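Local coordinates for protein phospholipase C-beta (PLC-beta) (Sepia officinalis, PDB 3QR0) that belongs to the phospholipase C-beta family, multidomain proteins combining a PH domain, EF-hand-like modules, a TIM barrel formed from X and Y regions, and a C2 domain, at residues A[80-83]-A[87-90]; A[72-77]-A[352-357]; A[41-46]-A[52-57]; A[108-113]-A[118-123]. All coordinates share one frame; numbering follows the deposited sequence.

Contact 1 (A[80-83]-A[87-90])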
loop_
_atom_site.group_PDB
_atom_site.type_symbol
_atom_site.label_atom_id
_atom_site.label_comp_id
_atom_site.label_asym_id
_atom_site.label_seq_id
_atom_site.Cartn_x
_atom_site.Cartn_y
_atom_site.Cartn_z
ATOM N N LYS A 80 -14.365 -18.222 -11.992
ATOM C CA LYS A 80 -13.991 -18.974 -13.190
ATOM C C LYS A 80 -14.465 -20.418 -13.037
ATOM O O LYS A 80 -13.921 -21.159 -12.223
ATOM C CB LYS A 80 -12.472 -18.939 -13.394
ATOM C CG LYS A 80 -11.992 -19.739 -14.605
ATOM C CD LYS A 80 -10.557 -19.400 -14.989
ATOM C CE LYS A 80 -10.151 -20.126 -16.272
ATOM N NZ LYS A 80 -8.849 -19.633 -16.802
ATOM N N PRO A 81 -15.486 -20.824 -13.811
ATOM C CA PRO A 81 -15.973 -22.192 -13.667
ATOM C C PRO A 81 -15.063 -23.191 -14.389
ATOM O O PRO A 81 -14.362 -22.810 -15.331
ATOM C CB PRO A 81 -17.351 -22.136 -14.321
ATOM C CG PRO A 81 -17.227 -21.078 -15.364
ATOM C CD PRO A 81 -16.193 -20.096 -14.881
ATOM N N PRO A 82 -15.059 -24.458 -13.946
ATOM C CA PRO A 82 -14.224 -25.452 -14.615
ATOM C C PRO A 82 -14.725 -25.772 -16.025
ATOM O O PRO A 82 -15.924 -25.701 -16.287
ATOM C CB PRO A 82 -14.335 -26.676 -13.700
ATOM C CG PRO A 82 -15.624 -26.515 -13.000
ATOM C CD PRO A 82 -15.828 -25.042 -12.833
ATOM N N LYS A 83 -13.794 -26.089 -16.922
ATOM C CA LYS A 83 -14.116 -26.479 -18.293
ATOM C C LYS A 83 -13.924 -27.980 -18.515
ATOM O O LYS A 83 -14.498 -28.544 -19.438
ATOM C CB LYS A 83 -13.255 -25.693 -19.283
ATOM C CG LYS A 83 -13.512 -24.190 -19.262
ATOM C CD LYS A 83 -12.795 -23.468 -20.410
ATOM C CE LYS A 83 -11.300 -23.294 -20.146
ATOM N NZ LYS A 83 -10.524 -23.145 -21.421
ATOM N N ILE A 87 -14.654 -32.589 -13.959
ATOM C CA ILE A 87 -14.782 -31.603 -12.886
ATOM C C ILE A 87 -16.161 -30.931 -12.937
ATOM O O ILE A 87 -16.837 -30.811 -11.912
ATOM C CB ILE A 87 -13.661 -30.538 -12.957
ATOM C CG1 ILE A 87 -12.285 -31.191 -12.768
ATOM C CG2 ILE A 87 -13.862 -29.472 -11.889
ATOM C CD1 ILE A 87 -11.122 -30.251 -13.019
ATOM N N LYS A 88 -16.566 -30.498 -14.129
ATOM C CA LYS A 88 -17.896 -29.910 -14.342
ATOM C C LYS A 88 -19.022 -30.819 -13.859
ATOM O O LYS A 88 -19.960 -30.361 -13.213
ATOM C CB LYS A 88 -18.131 -29.609 -15.822
ATOM C CG LYS A 88 -17.456 -28.350 -16.317
ATOM C CD LYS A 88 -17.758 -28.105 -17.793
ATOM C CE LYS A 88 -19.161 -27.548 -18.003
ATOM N NZ LYS A 88 -19.668 -27.842 -19.366
ATOM N N GLU A 89 -18.931 -32.104 -14.186
ATOM C CA GLU A 89 -19.950 -33.067 -13.772
ATOM C C GLU A 89 -19.988 -33.207 -12.248
ATOM O O GLU A 89 -21.066 -33.204 -11.648
ATOM C CB GLU A 89 -19.721 -34.423 -14.450
ATOM C CG GLU A 89 -20.127 -34.426 -15.928
ATOM C CD GLU A 89 -19.770 -35.714 -16.667
ATOM O OE1 GLU A 89 -19.045 -36.566 -16.106
ATOM O OE2 GLU A 89 -20.219 -35.867 -17.826
ATOM N N ALA A 90 -18.814 -33.309 -11.629
ATOM C CA ALA A 90 -18.709 -33.412 -10.175
ATOM C C ALA A 90 -19.228 -32.146 -9.487
ATOM O O ALA A 90 -19.962 -32.222 -8.500
ATOM C CB ALA A 90 -17.266 -33.680 -9.765
#
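Lys88 reaches back from helix 85-93 over the loop that leads into it, laying its aliphatic part beside Pro82 and Lys83. From CB the chain turns so that CG is anti to the carbonyl carbon (chi1 -78°), and Lys88 CG comes to rest 3.1 Å from Pro82 O. Lys88 CG also meets the proline ring, at 4.2 Å from Pro82 CG. Lys88 CD has both carbonyl oxygens to one side, nearer Pro82 O and 3.7 Å from Lys83 O. A bend at chi3 then lifts CE away. Lysine suits this exposed edge of the helix: its methylenes can cover a loop while its ammonium end can probably stay near solvent.

The contact folds the loop after strand 70-75 onto the helix 85-93 that follows it, an excursion from the PH-domain sheet. The inner layer is apolar. Pro82 CB presses on Ile87 CG2 at 3.4 Å, tighter than usual for two carbons, and Pro82 CG touches the same methyl at 3.6 Å. The stiff proline ring and the branched isoleucine are both buried, and both also pack on Trp31 of strand 26-31. Asp84 OD2 accepts from Ile87 N near the helix start.

Contact 2 (A[72-77]-A[352-357])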
loop_
_atom_site.group_PDB
_atom_site.type_symbol
_atom_site.label_atom_id
_atom_site.label_comp_id
_atom_site.label_asym_id
_atom_site.label_seq_id
_atom_site.Cartn_x
_atom_site.Cartn_y
_atom_site.Cartn_z
ATOM N N ASP A 72 -7.917 -11.289 -4.136
ATOM C CA ASP A 72 -9.334 -11.237 -4.403
ATOM C C ASP A 72 -9.953 -12.606 -4.187
ATOM O O ASP A 72 -9.264 -13.626 -4.230
ATOM C CB ASP A 72 -9.585 -10.767 -5.840
ATOM C CG ASP A 72 -10.923 -10.050 -6.007
ATOM O OD1 ASP A 72 -11.723 -9.981 -5.044
ATOM O OD2 ASP A 72 -11.177 -9.554 -7.124
ATOM N N ILE A 73 -11.252 -12.596 -3.919
ATOM C CA ILE A 73 -12.061 -13.794 -3.912
ATOM C C ILE A 73 -13.363 -13.416 -4.597
ATOM O O ILE A 73 -13.958 -12.379 -4.289
ATOM C CB ILE A 73 -12.273 -14.369 -2.486
ATOM C CG1 ILE A 73 -13.212 -15.577 -2.527
ATOM C CG2 ILE A 73 -12.771 -13.298 -1.523
ATOM C CD1 ILE A 73 -13.215 -16.393 -1.248
ATOM N N ARG A 74 -13.768 -14.242 -5.560
ATOM C CA ARG A 74 -14.913 -13.951 -6.422
ATOM C C ARG A 74 -15.849 -15.139 -6.465
ATOM O O ARG A 74 -15.416 -16.277 -6.316
ATOM C CB ARG A 74 -14.439 -13.662 -7.844
ATOM C CG ARG A 74 -13.536 -12.472 -7.953
ATOM C CD ARG A 74 -12.693 -12.490 -9.206
ATOM N NE ARG A 74 -11.595 -11.545 -9.058
ATOM C CZ ARG A 74 -10.556 -11.440 -9.882
ATOM N NH1 ARG A 74 -10.462 -12.203 -10.966
ATOM N NH2 ARG A 74 -9.614 -10.546 -9.615
ATOM N N CYS A 75 -17.130 -14.874 -6.682
ATOM C CA CYS A 75 -18.114 -15.940 -6.788
ATOM C C CYS A 75 -19.111 -15.658 -7.898
ATOM O O CYS A 75 -19.131 -14.568 -8.469
ATOM C CB CYS A 75 -18.842 -16.132 -5.457
ATOM S SG CYS A 75 -19.884 -14.733 -4.955
ATOM N N ALA A 76 -19.929 -16.665 -8.202
ATOM C CA ALA A 76 -20.986 -16.542 -9.202
ATOM C C ALA A 76 -20.416 -16.113 -10.557
ATOM O O ALA A 76 -19.438 -16.700 -11.031
ATOM C CB ALA A 76 -22.068 -15.583 -8.712
ATOM N N LYS A 77 -20.999 -15.079 -11.161
ATOM C CA LYS A 77 -20.622 -14.667 -12.512
ATOM C C LYS A 77 -19.167 -14.196 -12.629
ATOM O O LYS A 77 -18.603 -14.217 -13.720
ATOM C CB LYS A 77 -21.588 -13.591 -13.042
ATOM C CG LYS A 77 -21.472 -12.226 -12.387
ATOM C CD LYS A 77 -22.594 -11.297 -12.853
ATOM C CE LYS A 77 -22.183 -9.835 -12.774
ATOM N NZ LYS A 77 -23.275 -8.925 -13.231
ATOM N N SER A 352 -2.943 -7.120 -20.427
ATOM C CA SER A 352 -3.744 -7.962 -19.531
ATOM C C SER A 352 -5.086 -7.320 -19.189
ATOM O O SER A 352 -5.200 -6.093 -19.133
ATOM C CB SER A 352 -2.948 -8.216 -18.241
ATOM O OG SER A 352 -3.723 -8.840 -17.227
ATOM N N VAL A 353 -6.096 -8.156 -18.954
ATOM C CA VAL A 353 -7.355 -7.694 -18.380
ATOM C C VAL A 353 -7.293 -7.740 -16.855
ATOM O O VAL A 353 -7.700 -6.790 -16.180
ATOM C CB VAL A 353 -8.548 -8.539 -18.854
ATOM C CG1 VAL A 353 -9.842 -8.022 -18.223
ATOM C CG2 VAL A 353 -8.639 -8.533 -20.379
ATOM N N GLU A 354 -6.786 -8.843 -16.314
ATOM C CA GLU A 354 -6.718 -9.034 -14.857
ATOM C C GLU A 354 -5.943 -7.937 -14.123
ATOM O O GLU A 354 -6.276 -7.602 -12.982
ATOM C CB GLU A 354 -6.122 -10.411 -14.532
ATOM C CG GLU A 354 -6.013 -10.749 -13.037
ATOM C CD GLU A 354 -7.351 -10.754 -12.300
ATOM O OE1 GLU A 354 -8.373 -11.198 -12.870
ATOM O OE2 GLU A 354 -7.370 -10.324 -11.127
ATOM N N ILE A 355 -4.920 -7.373 -14.771
ATOM C CA ILE A 355 -4.160 -6.269 -14.171
ATOM C C ILE A 355 -5.060 -5.088 -13.778
ATOM O O ILE A 355 -4.789 -4.413 -12.787
ATOM C CB ILE A 355 -2.988 -5.801 -15.098
ATOM C CG1 ILE A 355 -2.049 -4.826 -14.370
ATOM C CG2 ILE A 355 -3.523 -5.166 -16.376
ATOM C CD1 ILE A 355 -1.440 -5.369 -13.090
ATOM N N TYR A 356 -6.133 -4.845 -14.532
ATOM C CA TYR A 356 -7.083 -3.783 -14.172
ATOM C C TYR A 356 -7.763 -4.051 -12.835
ATOM O O TYR A 356 -7.910 -3.147 -12.017
ATOM C CB TYR A 356 -8.127 -3.556 -15.270
ATOM C CG TYR A 356 -7.581 -2.764 -16.431
ATOM C CD1 TYR A 356 -7.639 -1.369 -16.442
ATOM C CD2 TYR A 356 -6.984 -3.407 -17.509
ATOM C CE1 TYR A 356 -7.119 -0.640 -17.506
ATOM C CE2 TYR A 356 -6.469 -2.690 -18.575
ATOM C CZ TYR A 356 -6.533 -1.315 -18.571
ATOM O OH TYR A 356 -6.010 -0.625 -19.639
ATOM N N ARG A 357 -8.164 -5.299 -12.606
ATOM C CA ARG A 357 -8.751 -5.676 -11.331
ATOM C C ARG A 357 -7.705 -5.480 -10.234
ATOM O O ARG A 357 -7.987 -4.874 -9.210
ATOM C CB ARG A 357 -9.239 -7.131 -11.355
ATOM C CG ARG A 357 -10.299 -7.419 -12.395
ATOM C CD ARG A 357 -10.915 -8.804 -12.229
ATOM N NE ARG A 357 -11.823 -9.110 -13.333
ATOM C CZ ARG A 357 -11.490 -9.710 -14.481
ATOM N NH1 ARG A 357 -10.254 -10.130 -14.719
ATOM N NH2 ARG A 357 -12.421 -9.910 -15.402
#
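Arg74 lies on strand 70-75, while Glu354 and Arg357 stand three residues apart on helix 354-361, so side chains must bridge the gap. The result is a salt-bridge network joining an edge strand of the PH-domain sheet to the X region of the TIM barrel. Arg74, extended from CG to NE, grips Glu354 end-on: Arg74 NH2 gives a nearly straight bond to the syn lone pair of Glu354 OE2 (2.7 Å, 174°), and NH1 reaches OE1 at 3.0 Å. Guanidinium and carboxylate are nearly coplanar, 24° apart.

Behind it, Asp72 OD2 takes two bonds from the side of the same guanidinium, Arg74 NE at 2.8 Å and NH2 at 3.1 Å. Arginine suits this place because its three N-H-bearing nitrogens share one plane, enough to serve Asp72 side-on and Glu354 end-on. The two acids hold the guanidinium in rotation, and its charge would probably help keep both ionised. Glu354, bent at chi2, also receives Arg357 NH1 on OE1 at 2.8 Å, from the opposite face of the carboxylate to Arg74 NH1. Ser352 OG caps Ile355 N in the turn leading into the helix, and Tyr356 OH bonds to the backbone O of Glu368, a residue of the calcium site. Asp72 and Arg357 have further partners in Lys406 and Glu402. Arg357 CD lies over one face of the Arg74 guanidinium, toward its rim, 3.4 Å from NH2.

Contact 3 (A[41-46]-A[52-57]); sequences ILLRVD and LYWKIE
A beta hairpin of the PH domain is built here, with Arg44 and Tyr53 as its antiparallel hydrogen-bonded pair: Arg44 N to Tyr53 O and Tyr53 N to Arg44 O, both 2.9 Å. Beyond this pair water replaces direct bonds: one bridges Leu42 O to Lys55 N, another Leu42 N to Lys55 O. On the face of Arg44, its CB sits over the Tyr53 ring, 3.9 Å from the centroid, a CH-pi contact. With CG anti to the carbonyl carbon and a bend at chi3, the guanidinium folds back until Tyr53 OH lies above its centre, 3.3 Å from Arg44 CZ; Arg44 NE bonds to Ile23 O. A third water accepts from Tyr53 OH and donates to Val45 O.

The face of Ile41, Leu43 and Val45 is apolar and buried, their methyls fitting against the flat indole and Leu52. Ile41 CD1 lies 4.0 Å from the centroid of the five-membered ring of Trp54, a CH-pi contact, Leu43 CD1 presses Trp54 CE3 at 3.4 Å, and Val45 CG2 meets Leu52 CD2 at 3.6 Å. Trp133 of helix 127-141 packs on Leu43, Val45 and Leu52, helix 151-165 touches Tyr53, and strands 26-31 and 63-66 flank the hairpin in the sheet.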
loop_
_atom_site.group_PDB
_atom_site.type_symbol
_atom_site.label_atom_id
_atom_site.label_comp_id
_atom_site.label_asym_id
_atom_site.label_seq_id
_atom_site.Cartn_x
_atom_site.Cartn_y
_atom_site.Cartn_z
ATOM N N ILE A 41 -12.900 -30.878 0.158
ATOM C CA ILE A 41 -12.183 -30.395 1.327
ATOM C C ILE A 41 -13.134 -29.723 2.318
ATOM O O ILE A 41 -14.218 -29.266 1.940
ATOM C CB ILE A 41 -11.068 -29.396 0.939
ATOM C CG1 ILE A 41 -11.652 -28.124 0.312
ATOM C CG2 ILE A 41 -10.085 -30.054 -0.017
ATOM C CD1 ILE A 41 -10.695 -26.946 0.300
ATOM N N LEU A 42 -12.723 -29.688 3.583
ATOM C CA LEU A 42 -13.366 -28.847 4.585
ATOM C C LEU A 42 -12.493 -27.607 4.743
ATOM O O LEU A 42 -11.412 -27.681 5.326
ATOM C CB LEU A 42 -13.499 -29.579 5.919
ATOM C CG LEU A 42 -14.114 -28.771 7.070
ATOM C CD1 LEU A 42 -15.569 -28.416 6.755
ATOM C CD2 LEU A 42 -14.005 -29.542 8.390
ATOM N N LEU A 43 -12.955 -26.486 4.194
ATOM C CA LEU A 43 -12.222 -25.226 4.257
ATOM C C LEU A 43 -12.599 -24.508 5.547
ATOM O O LEU A 43 -13.771 -24.459 5.908
ATOM C CB LEU A 43 -12.560 -24.355 3.041
ATOM C CG LEU A 43 -11.738 -23.080 2.825
ATOM C CD1 LEU A 43 -10.259 -23.418 2.629
ATOM C CD2 LEU A 43 -12.276 -22.297 1.629
ATOM N N ARG A 44 -11.607 -23.974 6.251
ATOM C CA ARG A 44 -11.851 -23.284 7.516
ATOM C C ARG A 44 -11.048 -21.993 7.605
ATOM O O ARG A 44 -10.030 -21.836 6.925
ATOM C CB ARG A 44 -11.502 -24.193 8.696
ATOM C CG ARG A 44 -12.190 -25.554 8.666
ATOM C CD ARG A 44 -11.733 -26.424 9.815
ATOM N NE ARG A 44 -12.240 -25.931 11.092
ATOM C CZ ARG A 44 -11.871 -26.397 12.282
ATOM N NH1 ARG A 44 -10.976 -27.376 12.370
ATOM N NH2 ARG A 44 -12.402 -25.884 13.388
ATOM N N VAL A 45 -11.533 -21.070 8.436
ATOM C CA VAL A 45 -10.818 -19.839 8.778
ATOM C C VAL A 45 -10.469 -19.905 10.261
ATOM O O VAL A 45 -11.282 -20.352 11.080
ATOM C CB VAL A 45 -11.693 -18.588 8.522
ATOM C CG1 VAL A 45 -10.899 -17.302 8.772
ATOM C CG2 VAL A 45 -12.257 -18.610 7.094
ATOM N N ASP A 46 -9.272 -19.469 10.631
ATOM C CA ASP A 46 -8.962 -19.394 12.060
ATOM C C ASP A 46 -9.810 -18.281 12.704
ATOM O O ASP A 46 -10.298 -17.381 12.010
ATOM C CB ASP A 46 -7.475 -19.173 12.305
ATOM C CG ASP A 46 -7.030 -17.788 11.922
ATOM O OD1 ASP A 46 -6.877 -16.941 12.829
ATOM O OD2 ASP A 46 -6.858 -17.545 10.707
ATOM N N LEU A 52 -6.844 -19.123 5.682
ATOM C CA LEU A 52 -7.710 -20.185 5.191
ATOM C C LEU A 52 -6.898 -21.464 5.300
ATOM O O LEU A 52 -5.715 -21.470 4.959
ATOM C CB LEU A 52 -8.070 -19.970 3.721
ATOM C CG LEU A 52 -9.020 -18.828 3.381
ATOM C CD1 LEU A 52 -9.153 -18.694 1.870
ATOM C CD2 LEU A 52 -10.360 -19.090 4.013
ATOM N N TYR A 53 -7.510 -22.543 5.774
ATOM C CA TYR A 53 -6.788 -23.810 5.865
ATOM C C TYR A 53 -7.692 -25.005 5.614
ATOM O O TYR A 53 -8.915 -24.925 5.774
ATOM C CB TYR A 53 -6.046 -23.936 7.205
ATOM C CG TYR A 53 -6.914 -24.083 8.441
ATOM C CD1 TYR A 53 -7.134 -25.330 9.014
ATOM C CD2 TYR A 53 -7.490 -22.970 9.051
ATOM C CE1 TYR A 53 -7.916 -25.471 10.163
ATOM C CE2 TYR A 53 -8.276 -23.098 10.198
ATOM C CZ TYR A 53 -8.481 -24.352 10.748
ATOM O OH TYR A 53 -9.259 -24.491 11.876
ATOM N N TRP A 54 -7.071 -26.101 5.189
ATOM C CA TRP A 54 -7.781 -27.332 4.862
ATOM C C TRP A 54 -6.800 -28.502 4.819
ATOM O O TRP A 54 -5.595 -28.316 4.609
ATOM C CB TRP A 54 -8.512 -27.200 3.520
ATOM C CG TRP A 54 -7.597 -27.047 2.334
ATOM C CD1 TRP A 54 -7.173 -28.040 1.491
ATOM C CD2 TRP A 54 -6.997 -25.836 1.855
ATOM N NE1 TRP A 54 -6.350 -27.520 0.521
ATOM C CE2 TRP A 54 -6.225 -26.171 0.720
ATOM C CE3 TRP A 54 -7.041 -24.499 2.272
ATOM C CZ2 TRP A 54 -5.494 -25.218 0.001
ATOM C CZ3 TRP A 54 -6.315 -23.554 1.553
ATOM C CH2 TRP A 54 -5.553 -23.924 0.428
ATOM N N LYS A 55 -7.320 -29.702 5.031
ATOM C CA LYS A 55 -6.494 -30.899 5.004
ATOM C C LYS A 55 -6.736 -31.664 3.717
ATOM O O LYS A 55 -7.870 -31.761 3.249
ATOM C CB LYS A 55 -6.786 -31.777 6.219
ATOM C CG LYS A 55 -6.256 -31.176 7.510
ATOM C CD LYS A 55 -6.463 -32.093 8.707
ATOM C CE LYS A 55 -5.738 -31.556 9.936
ATOM N NZ LYS A 55 -6.136 -30.155 10.264
ATOM N N ILE A 56 -5.654 -32.173 3.137
ATOM C CA ILE A 56 -5.720 -33.088 2.009
ATOM C C ILE A 56 -5.335 -34.469 2.537
ATOM O O ILE A 56 -4.280 -34.640 3.159
ATOM C CB ILE A 56 -4.768 -32.667 0.871
ATOM C CG1 ILE A 56 -5.212 -31.337 0.249
ATOM C CG2 ILE A 56 -4.693 -33.761 -0.201
ATOM C CD1 ILE A 56 -6.546 -31.401 -0.486
ATOM N N GLU A 57 -6.207 -35.443 2.308
ATOM C CA GLU A 57 -6.001 -36.799 2.805
ATOM C C GLU A 57 -4.689 -37.366 2.256
ATOM O O GLU A 57 -4.474 -37.374 1.050
ATOM C CB GLU A 57 -7.174 -37.688 2.395
ATOM C CG GLU A 57 -7.265 -38.997 3.152
ATOM C CD GLU A 57 -8.533 -39.767 2.832
ATOM O OE1 GLU A 57 -8.533 -41.004 2.997
ATOM O OE2 GLU A 57 -9.534 -39.137 2.417
HETATM O O HOH W 1 -9.911 -29.349 6.726
HETATM O O HOH W 2 -10.432 -31.236 4.070
HETATM O O HOH W 3 -11.146 -22.627 12.450
#

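Contact 4 (A[108-113]-A[118-123])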
loop_
_atom_site.group_PDB
_atom_site.type_symbol
_atom_site.label_atom_id
_atom_site.label_comp_id
_atom_site.label_asym_id
_atom_site.label_seq_id
_atom_site.Cartn_x
_atom_site.Cartn_y
_atom_site.Cartn_z
ATOM N N ILE A 108 -10.210 -17.773 -5.894
ATOM C CA ILE A 108 -9.344 -16.958 -5.053
ATOM C C ILE A 108 -8.042 -16.704 -5.807
ATOM O O ILE A 108 -7.471 -17.629 -6.388
ATOM C CB ILE A 108 -9.028 -17.660 -3.717
ATOM C CG1 ILE A 108 -10.313 -18.127 -3.028
ATOM C CG2 ILE A 108 -8.243 -16.729 -2.789
ATOM C CD1 ILE A 108 -10.074 -18.957 -1.766
ATOM N N CYS A 109 -7.588 -15.453 -5.832
ATOM C CA CYS A 109 -6.233 -15.172 -6.302
ATOM C C CYS A 109 -5.388 -14.582 -5.190
ATOM O O CYS A 109 -5.850 -13.759 -4.394
ATOM C CB CYS A 109 -6.213 -14.278 -7.541
ATOM S SG CYS A 109 -7.007 -12.695 -7.383
ATOM N N HIS A 110 -4.140 -15.030 -5.156
ATOM C CA HIS A 110 -3.208 -14.700 -4.097
ATOM C C HIS A 110 -1.810 -14.551 -4.674
ATOM O O HIS A 110 -1.447 -15.208 -5.656
ATOM C CB HIS A 110 -3.222 -15.777 -3.000
ATOM C CG HIS A 110 -3.432 -17.171 -3.514
ATOM N ND1 HIS A 110 -2.391 -18.040 -3.762
ATOM C CD2 HIS A 110 -4.566 -17.846 -3.824
ATOM C CE1 HIS A 110 -2.873 -19.188 -4.206
ATOM N NE2 HIS A 110 -4.190 -19.095 -4.257
ATOM N N GLY A 111 -1.029 -13.676 -4.056
ATOM C CA GLY A 111 0.349 -13.504 -4.452
ATOM C C GLY A 111 1.066 -12.535 -3.542
ATOM O O GLY A 111 0.474 -11.557 -3.067
ATOM N N TYR A 112 2.341 -12.819 -3.301
ATOM C CA TYR A 112 3.222 -11.937 -2.534
ATOM C C TYR A 112 3.159 -10.512 -3.092
ATOM O O TYR A 112 3.030 -9.550 -2.340
ATOM C CB TYR A 112 4.650 -12.478 -2.581
ATOM C CG TYR A 112 5.565 -11.931 -1.520
ATOM C CD1 TYR A 112 5.270 -12.098 -0.168
ATOM C CD2 TYR A 112 6.743 -11.270 -1.858
ATOM C CE1 TYR A 112 6.116 -11.614 0.816
ATOM C CE2 TYR A 112 7.600 -10.785 -0.875
ATOM C CZ TYR A 112 7.273 -10.959 0.459
ATOM O OH TYR A 112 8.101 -10.482 1.445
ATOM N N ASN A 113 3.279 -10.414 -4.418
ATOM C CA ASN A 113 3.001 -9.197 -5.180
ATOM C C ASN A 113 1.790 -9.465 -6.064
ATOM O O ASN A 113 1.371 -10.618 -6.200
ATOM C CB ASN A 113 4.217 -8.779 -6.028
ATOM C CG ASN A 113 4.522 -9.760 -7.169
ATOM O OD1 ASN A 113 3.817 -9.812 -8.173
ATOM N ND2 ASN A 113 5.601 -10.519 -7.017
ATOM N N GLU A 118 -1.161 -16.576 -8.043
ATOM C CA GLU A 118 -1.550 -17.968 -8.089
ATOM C C GLU A 118 -3.036 -18.017 -7.748
ATOM O O GLU A 118 -3.595 -17.040 -7.248
ATOM C CB GLU A 118 -0.679 -18.810 -7.154
ATOM C CG GLU A 118 0.782 -18.849 -7.649
ATOM C CD GLU A 118 1.715 -19.688 -6.794
ATOM O OE1 GLU A 118 1.434 -19.885 -5.597
ATOM O OE2 GLU A 118 2.755 -20.140 -7.326
ATOM N N TRP A 119 -3.671 -19.136 -8.067
ATOM C CA TRP A 119 -5.120 -19.229 -8.053
ATOM C C TRP A 119 -5.587 -20.493 -7.344
ATOM O O TRP A 119 -4.967 -21.552 -7.468
ATOM C CB TRP A 119 -5.656 -19.212 -9.491
ATOM C CG TRP A 119 -5.346 -17.954 -10.227
ATOM C CD1 TRP A 119 -4.178 -17.646 -10.873
ATOM C CD2 TRP A 119 -6.206 -16.824 -10.391
ATOM N NE1 TRP A 119 -4.260 -16.390 -11.424
ATOM C CE2 TRP A 119 -5.492 -15.862 -11.143
ATOM C CE3 TRP A 119 -7.510 -16.527 -9.977
ATOM C CZ2 TRP A 119 -6.038 -14.628 -11.486
ATOM C CZ3 TRP A 119 -8.058 -15.304 -10.328
ATOM C CH2 TRP A 119 -7.320 -14.366 -11.075
ATOM N N THR A 120 -6.688 -20.365 -6.605
ATOM C CA THR A 120 -7.350 -21.493 -5.959
ATOM C C THR A 120 -8.810 -21.496 -6.415
ATOM O O THR A 120 -9.476 -20.454 -6.381
ATOM C CB THR A 120 -7.259 -21.374 -4.423
ATOM O OG1 THR A 120 -5.880 -21.286 -4.033
ATOM C CG2 THR A 120 -7.908 -22.571 -3.734
ATOM N N HIS A 121 -9.296 -22.657 -6.853
ATOM C CA HIS A 121 -10.631 -22.774 -7.430
ATOM C C HIS A 121 -11.473 -23.758 -6.630
ATOM O O HIS A 121 -11.038 -24.880 -6.361
ATOM C CB HIS A 121 -10.556 -23.242 -8.880
ATOM C CG HIS A 121 -9.662 -22.412 -9.744
ATOM N ND1 HIS A 121 -10.016 -21.155 -10.190
ATOM C CD2 HIS A 121 -8.435 -22.663 -10.255
ATOM C CE1 HIS A 121 -9.041 -20.669 -10.941
ATOM N NE2 HIS A 121 -8.070 -21.563 -10.993
ATOM N N LEU A 122 -12.683 -23.330 -6.278
ATOM C CA LEU A 122 -13.559 -24.086 -5.384
ATOM C C LEU A 122 -14.985 -24.108 -5.905
ATOM O O LEU A 122 -15.408 -23.164 -6.568
ATOM C CB LEU A 122 -13.567 -23.437 -4.004
ATOM C CG LEU A 122 -12.213 -23.279 -3.323
ATOM C CD1 LEU A 122 -12.336 -22.386 -2.093
ATOM C CD2 LEU A 122 -11.658 -24.646 -2.960
ATOM N N VAL A 123 -15.713 -25.188 -5.598
ATOM C CA VAL A 123 -17.156 -25.261 -5.832
ATOM C C VAL A 123 -17.841 -25.468 -4.482
ATOM O O VAL A 123 -17.565 -26.453 -3.792
ATOM C CB VAL A 123 -17.528 -26.420 -6.780
ATOM C CG1 VAL A 123 -19.031 -26.402 -7.096
ATOM C CG2 VAL A 123 -16.699 -26.356 -8.066
HETATM O O HOH W 4 0.367 -17.167 -3.892
#
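The imidazole of His110 lies flat against a backbone carbonyl: Glu118 O stands 3.5 Å above the ring plane, over its centre. Glu118 O also accepts from His110 N at 3.0 Å. The histidine gets there with CG between its backbone N and carbonyl carbon (chi1 35°), short of the usual staggered value, which draws the ring across to the partner strand. Its edge then meets Thr120: His110 NE2 and Thr120 OG1 share a 2.8 Å hydrogen bond in which either could be the donor. ND1, at the other side of the ring, meets a water in the ring plane. With polar atoms at both its nitrogens, a histidine suits this partly exposed position, and threonine offers a short hydroxyl within its reach.

On the opposite face Cys109 and Trp119 form the non-hydrogen-bonded pair. Cys109 CB lies over the six-membered ring of the Trp119 indole, 3.5 Å from its centroid and 12° off the normal, while Cys109 SG lies obliquely, 4.4 Å from the same centroid, a sulfur-aromatic contact. Cysteine is small enough for the indole to fold over it.

Flanking pairs give two backbone bonds each; Glu118 N reaches His110 O at 2.8 Å almost straight (179°). Ile108 CD1 touches Leu122 CD1 farther along. This alternation marks antiparallel strands; being consecutive and joined by a short loop, 105-110 and 118-124 form a beta hairpin of the PH-domain sheet.

Contacts 1, 3 and 4 lie within the PH domain, and contact 2 ties it to the X region of the barrel. Contact 3 comes first along the chain, then segment 72-77 of contact 2, contact 1 and contact 4, before the chain returns at 352-357. Three contacts share one antiparallel sheet: contacts 3 and 4 have centres 15 Å apart and touch through Leu43 and Leu122, and contacts 2 and 4, 11 Å apart, lie on neighbouring strands, with Trp119 resting on Arg74 and Glu354. Contact 1 lies off the sheet, centred 17 Å from contact 4, though their nearest atoms come within about 4 Å. One sheet thus carries both the domain's own core and its docking against the barrel.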